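Local coordinates for Sso-CP2 metallo-carboxypetidase (Sulfolobus solfataricus, PDB 4MMO) that acts as a zinc-dependent carboxypeptidase of the M20 family, removing residues from the C-terminal end of peptides, at the interface of chains A and B. Residues are numbered along the deposited sequence; one frame, centred on the assembly and turned at random. Chains: chain A/B, Sso-CP2 metallo-carboxypetidase.

The interface of chains A and B. Residues chain A 197-199, 298-299; chain B 184, 283, 285, 309, 311.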
loop_
_atom_site.group_PDB
_atom_site.type_symbol
_atom_site.label_atom_id
_atom_site.label_comp_id
_atom_site.label_asym_id
_atom_site.label_seq_id
_atom_site.Cartn_x
_atom_site.Cartn_y
_atom_site.Cartn_z
ATOM N N HIS A 197 16.976 -5.150 9.017
ATOM C CA HIS A 197 16.635 -4.628 10.330
ATOM C C HIS A 197 16.808 -3.111 10.267
ATOM O O HIS A 197 17.849 -2.619 9.828
ATOM C CB HIS A 197 17.555 -5.253 11.386
ATOM C CG HIS A 197 17.167 -4.952 12.803
ATOM N ND1 HIS A 197 16.370 -3.883 13.157
ATOM C CD2 HIS A 197 17.480 -5.580 13.963
ATOM C CE1 HIS A 197 16.204 -3.868 14.462
ATOM N NE2 HIS A 197 16.869 -4.885 14.981
ATOM N N SER A 198 15.779 -2.376 10.682
ATOM C CA SER A 198 15.795 -0.913 10.619
ATOM C C SER A 198 16.962 -0.291 11.378
ATOM O O SER A 198 17.286 0.874 11.167
ATOM C CB SER A 198 14.471 -0.326 11.116
ATOM O OG SER A 198 14.382 -0.370 12.526
ATOM N N SER A 199 17.601 -1.067 12.248
ATOM C CA SER A 199 18.797 -0.603 12.946
ATOM C C SER A 199 19.919 -0.246 11.964
ATOM O O SER A 199 20.846 0.488 12.311
ATOM C CB SER A 199 19.280 -1.662 13.937
ATOM O OG SER A 199 19.618 -2.862 13.269
ATOM N N THR A 298 9.942 -3.824 12.609
ATOM C CA THR A 298 10.890 -2.766 12.278
ATOM C C THR A 298 11.899 -3.214 11.217
ATOM O O THR A 298 12.735 -4.084 11.456
ATOM C CB THR A 298 11.612 -2.250 13.546
ATOM O OG1 THR A 298 12.658 -1.349 13.175
ATOM C CG2 THR A 298 12.196 -3.402 14.363
ATOM N N ILE A 299 11.801 -2.610 10.038
ATOM C CA ILE A 299 12.671 -2.959 8.924
ATOM C C ILE A 299 12.936 -1.787 7.989
ATOM O O ILE A 299 12.178 -0.821 7.960
ATOM C CB ILE A 299 12.055 -4.078 8.056
ATOM C CG1 ILE A 299 10.610 -3.729 7.682
ATOM C CG2 ILE A 299 12.097 -5.411 8.781
ATOM C CD1 ILE A 299 10.099 -4.460 6.452
ATOM N N TYR B 184 8.093 4.223 18.199
ATOM C CA TYR B 184 7.351 3.636 17.096
ATOM C C TYR B 184 6.062 4.415 16.911
ATOM O O TYR B 184 5.363 4.697 17.879
ATOM C CB TYR B 184 7.039 2.167 17.374
ATOM C CG TYR B 184 6.917 1.338 16.119
ATOM C CD1 TYR B 184 5.844 1.509 15.252
ATOM C CD2 TYR B 184 7.878 0.391 15.796
ATOM C CE1 TYR B 184 5.731 0.756 14.097
ATOM C CE2 TYR B 184 7.773 -0.367 14.643
ATOM C CZ TYR B 184 6.697 -0.181 13.798
ATOM O OH TYR B 184 6.590 -0.935 12.653
ATOM N N ASN B 283 12.932 6.287 10.224
ATOM C CA ASN B 283 12.806 5.254 9.209
ATOM C C ASN B 283 11.358 4.860 8.981
ATOM O O ASN B 283 10.583 4.726 9.930
ATOM C CB ASN B 283 13.616 4.024 9.631
ATOM C CG ASN B 283 13.441 2.856 8.686
ATOM O OD1 ASN B 283 14.016 2.833 7.599
ATOM N ND2 ASN B 283 12.654 1.872 9.100
ATOM N N ASP B 285 9.007 2.007 8.089
ATOM C CA ASP B 285 8.940 0.559 8.088
ATOM C C ASP B 285 7.869 0.065 7.136
ATOM O O ASP B 285 7.908 -1.080 6.687
ATOM C CB ASP B 285 8.626 0.058 9.494
ATOM C CG ASP B 285 9.570 0.616 10.526
ATOM O OD1 ASP B 285 10.708 0.113 10.606
ATOM O OD2 ASP B 285 9.176 1.556 11.247
ATOM N N ASP B 309 9.678 4.274 12.680
ATOM C CA ASP B 309 10.433 4.018 13.899
ATOM C C ASP B 309 11.590 5.004 13.965
ATOM O O ASP B 309 12.264 5.252 12.961
ATOM C CB ASP B 309 10.922 2.565 13.973
ATOM C CG ASP B 309 12.118 2.298 13.080
ATOM O OD1 ASP B 309 11.925 2.178 11.854
ATOM O OD2 ASP B 309 13.252 2.196 13.607
ATOM N N ARG B 311 15.132 5.693 15.877
ATOM C CA ARG B 311 16.203 5.222 16.739
ATOM C C ARG B 311 16.824 6.435 17.402
ATOM O O ARG B 311 17.260 7.361 16.723
ATOM C CB ARG B 311 17.256 4.456 15.937
ATOM C CG ARG B 311 16.705 3.264 15.185
ATOM C CD ARG B 311 16.106 2.249 16.134
ATOM N NE ARG B 311 15.493 1.136 15.416
ATOM C CZ ARG B 311 15.371 -0.100 15.893
ATOM N NH1 ARG B 311 15.835 -0.415 17.098
ATOM N NH2 ARG B 311 14.788 -1.030 15.152
HETATM O O HOH W 1 15.312 2.977 12.204
#
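B:Arg311 reaches across the interface and turns one guanidinium nitrogen, NH2, toward two hydroxyls of chain A that lie close together on one side of it. NH2 gives a nearly straight bond (162° at H) to A:Ser198 OG (2.7 Å), which lies in the guanidinium plane at its edge. A:Thr298 OG1 (2.9 Å) is tilted from that plane, but the two hydroxyl oxygens are modelled too near each other, so a simultaneous bond to OG1 is doubtful. Arginine suits the place through its long reach and planar donor group. The threonine meets it tip to tip, its OG1 anti to the backbone N (chi1 172°). A:Ser198 OG also works as a donor, to B:Asp309 OD2 (3.0 Å), approaching from above the carboxylate plane; a hydroxyl can thus accept from the arginine and give to the aspartate at once. The imidazole of A:His197, poorly ordered, turns its edge toward the same NH2. Beside this cluster, A:Ile299 contributes its backbone at the start of strand 299-300: its N bonds to B:Asp285 OD1 (3.0 Å) on the anti side of that carboxylate, while its O takes B:Asn283 ND2 (3.0 Å) from above the carbonyl plane.

B:Asp309 both touches chain A and positions its neighbours. Its CG lies between the backbone N and the carbonyl carbon (chi1 77°), which places the carboxylate between B:Arg311 and B:Asn283. Its OD2 forms a salt bridge with B:Arg311 NE, and its OD1 receives B:Asn283 ND2 (2.9 Å), fixing the amide's rotation so that ND2 also points at A:Ile299 O. An alanine here would probably leave A:Ser198 OG without its acceptor and B:Arg311 without this countercharge, and let the B:Asn283 amide turn more easily. The patch has a twin with the chains exchanged, and belongs to the M20 dimerisation region, which fits a role in pairing the subunits. A water joins the two sides, 2.6 Å from B:Asp309 OD2 and 3.1 Å from the backbone oxygen O of A:Ser198.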